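Local structure of fatty acyl CoA synthetase FADD13 (FATTY-ACYL-CoA SYNTHETASE) (Mycobacterium tuberculosis, 3R44) at residues A[170-175]-A[189-194]. The protein belongs to the ANL clan of AMP-binding enzymes and is named as a fatty acyl-CoA synthetase. Residues are numbered along the deposited sequence; the frame is centred on the assembly and turned at random.
With HIS (histidine), chain B.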
loop_
_atom_site.group_PDB
_atom_site.type_symbol
_atom_site.label_atom_id
_atom_site.label_comp_id
_atom_site.label_asym_id
_atom_site.label_seq_id
_atom_site.Cartn_x
_atom_site.Cartn_y
_atom_site.Cartn_z
ATOM N N ASP A 170 8.364 5.796 -19.991
ATOM C CA ASP A 170 9.123 4.819 -19.260
ATOM C C ASP A 170 10.248 5.434 -18.415
ATOM O O ASP A 170 10.991 4.712 -17.784
ATOM C CB ASP A 170 9.738 3.837 -20.280
ATOM C CG ASP A 170 10.436 2.687 -19.626
ATOM O OD1 ASP A 170 9.842 2.113 -18.685
ATOM O OD2 ASP A 170 11.575 2.336 -20.062
ATOM N N ASP A 171 10.400 6.754 -18.395
ATOM C CA ASP A 171 11.311 7.371 -17.459
ATOM C C ASP A 171 10.932 7.116 -15.979
ATOM O O ASP A 171 9.759 7.185 -15.599
ATOM C CB ASP A 171 11.430 8.872 -17.732
ATOM C CG ASP A 171 12.121 9.160 -19.057
ATOM O OD1 ASP A 171 12.869 8.280 -19.542
ATOM O OD2 ASP A 171 11.909 10.259 -19.577
ATOM N N ASN A 172 11.941 6.844 -15.154
ATOM C CA ASN A 172 11.707 6.672 -13.739
ATOM C C ASN A 172 11.053 7.865 -13.115
ATOM O O ASN A 172 11.411 9.013 -13.432
ATOM C CB ASN A 172 12.964 6.423 -12.936
ATOM C CG ASN A 172 13.677 5.200 -13.340
ATOM O OD1 ASN A 172 13.086 4.322 -13.961
ATOM N ND2 ASN A 172 14.981 5.132 -13.004
ATOM N N LEU A 173 10.155 7.592 -12.177
ATOM C CA LEU A 173 9.397 8.614 -11.476
ATOM C C LEU A 173 9.486 8.487 -9.949
ATOM O O LEU A 173 9.517 9.493 -9.243
ATOM C CB LEU A 173 7.903 8.568 -11.892
ATOM C CG LEU A 173 6.931 9.540 -11.190
ATOM C CD1 LEU A 173 7.445 10.998 -11.223
ATOM C CD2 LEU A 173 5.499 9.482 -11.717
ATOM N N PHE A 174 9.360 7.290 -9.416
ATOM C CA PHE A 174 9.531 7.153 -7.967
ATOM C C PHE A 174 10.134 5.833 -7.599
ATOM O O PHE A 174 10.029 4.866 -8.397
ATOM C CB PHE A 174 8.282 7.540 -7.164
ATOM C CG PHE A 174 7.139 6.587 -7.254
ATOM C CD1 PHE A 174 7.074 5.500 -6.394
ATOM C CD2 PHE A 174 6.086 6.816 -8.104
ATOM C CE1 PHE A 174 5.996 4.562 -6.447
ATOM C CE2 PHE A 174 5.001 5.922 -8.148
ATOM C CZ PHE A 174 4.946 4.804 -7.306
ATOM N N ILE A 175 10.735 5.791 -6.404
ATOM C CA ILE A 175 11.189 4.539 -5.824
ATOM C C ILE A 175 10.562 4.412 -4.460
ATOM O O ILE A 175 10.715 5.285 -3.621
ATOM C CB ILE A 175 12.718 4.456 -5.666
ATOM C CG1 ILE A 175 13.479 4.726 -6.955
ATOM C CG2 ILE A 175 13.121 3.069 -5.181
ATOM C CD1 ILE A 175 14.921 5.164 -6.781
ATOM N N VAL A 189 10.864 0.525 -8.417
ATOM C CA VAL A 189 10.953 1.661 -9.334
ATOM C C VAL A 189 9.687 1.750 -10.169
ATOM O O VAL A 189 9.378 0.818 -10.898
ATOM C CB VAL A 189 12.190 1.580 -10.291
ATOM C CG1 VAL A 189 12.240 2.839 -11.216
ATOM C CG2 VAL A 189 13.486 1.381 -9.440
ATOM N N HIS A 190 8.951 2.842 -10.030
ATOM C CA HIS A 190 7.827 3.146 -10.928
ATOM C C HIS A 190 8.154 4.307 -11.868
ATOM O O HIS A 190 9.002 5.124 -11.594
ATOM C CB HIS A 190 6.526 3.382 -10.145
ATOM C CG HIS A 190 5.898 2.112 -9.653
ATOM N ND1 HIS A 190 5.236 1.240 -10.495
ATOM C CD2 HIS A 190 5.940 1.502 -8.438
ATOM C CE1 HIS A 190 4.886 0.167 -9.817
ATOM N NE2 HIS A 190 5.289 0.303 -8.563
ATOM N N THR A 191 7.424 4.360 -12.963
ATOM C CA THR A 191 7.650 5.293 -14.037
ATOM C C THR A 191 6.375 6.138 -14.244
ATOM O O THR A 191 5.331 5.954 -13.554
ATOM C CB THR A 191 7.937 4.545 -15.334
ATOM O OG1 THR A 191 6.786 3.718 -15.642
ATOM C CG2 THR A 191 9.284 3.726 -15.223
ATOM N N HIS A 192 6.492 7.151 -15.108
ATOM C CA HIS A 192 5.349 7.980 -15.437
ATOM C C HIS A 192 4.278 7.032 -16.040
ATOM O O HIS A 192 3.096 7.152 -15.755
ATOM C CB HIS A 192 5.680 9.097 -16.424
ATOM C CG HIS A 192 6.576 10.161 -15.861
ATOM N ND1 HIS A 192 6.123 11.406 -15.470
ATOM C CD2 HIS A 192 7.871 10.099 -15.476
ATOM C CE1 HIS A 192 7.127 12.092 -14.946
ATOM N NE2 HIS A 192 8.214 11.339 -14.978
ATOM N N GLU A 193 4.700 6.095 -16.864
ATOM C CA GLU A 193 3.784 5.155 -17.494
ATOM C C GLU A 193 3.084 4.266 -16.490
ATOM O O GLU A 193 1.889 4.063 -16.614
ATOM C CB GLU A 193 4.506 4.277 -18.527
ATOM C CG GLU A 193 3.704 3.065 -19.023
ATOM C CD GLU A 193 4.469 2.264 -20.099
ATOM O OE1 GLU A 193 5.402 1.523 -19.734
ATOM O OE2 GLU A 193 4.188 2.406 -21.306
ATOM N N SER A 194 3.823 3.694 -15.529
ATOM C CA SER A 194 3.171 2.785 -14.566
ATOM C C SER A 194 2.200 3.485 -13.645
ATOM O O SER A 194 1.149 2.994 -13.329
ATOM C CB SER A 194 4.230 1.857 -13.883
ATOM O OG SER A 194 5.141 2.577 -13.039
HETATM N N HIS B . 0.196 6.192 -22.371
HETATM C CA HIS B . 0.991 7.203 -21.633
HETATM C C HIS B . 1.836 6.535 -20.572
HETATM O O HIS B . 3.066 6.600 -20.505
HETATM C CB HIS B . 0.026 8.245 -21.028
HETATM C CG HIS B . 0.590 9.052 -19.906
HETATM N ND1 HIS B . 0.069 10.291 -19.570
HETATM C CD2 HIS B . 1.613 8.818 -19.034
HETATM C CE1 HIS B . 0.744 10.776 -18.535
HETATM N NE2 HIS B . 1.675 9.899 -18.185
HETATM O OXT HIS B . 1.268 5.874 -19.706
HETATM O O HOH W 1 6.932 1.702 -17.436
HETATM O O HOH W 2 10.479 11.621 -13.414
#
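L173 N and F174 N both donate to H190 O, but from different directions. L173 N lies in the carbonyl plane at 2.8 Å from H190 O. F174 N sits above that plane, 3.1 Å from the same oxygen. H190 N returns a bond to F174 O (2.8 Å). Two successive residues facing one define a classic beta bulge, and the register slips by one residue between the pairs N172–T191 and F174–H190. Within the bulge, the side chains of F174 and H190 lie side by side, pointing the same way: CB of H190 lies over one face of the F174 ring, offset toward its rim and 3.5 Å from CZ, while the two ring planes are inclined at 36°. L173 crosses H192 at about a right angle, its CD1 over the imidazole face at 4.1 Å from the centroid; D171 O meets that ring at its edge. The bulge lies in an antiparallel hairpin of strands 172-178 and 186-191, whose second strand leads directly into helix 192-205. T191 is the N-cap there and forms a capping box with S194: T191 OG1, placed between backbone N and carbonyl carbon (chi1 60°), accepts from S194 N, and S194 OG accepts a nearly straight bond from T191 N. S194 OG also pairs with H190 ND1 at 2.9 Å, while H190 NE2 bonds to T318 O, so both imidazole nitrogens are engaged and the ring's rotation is fixed. One water joins N172 O to H192 NE2; H192 ND1 takes I18 N as its partner. On the next helical residue, E193 CB approaches O of the bound histidine to 3.4 Å.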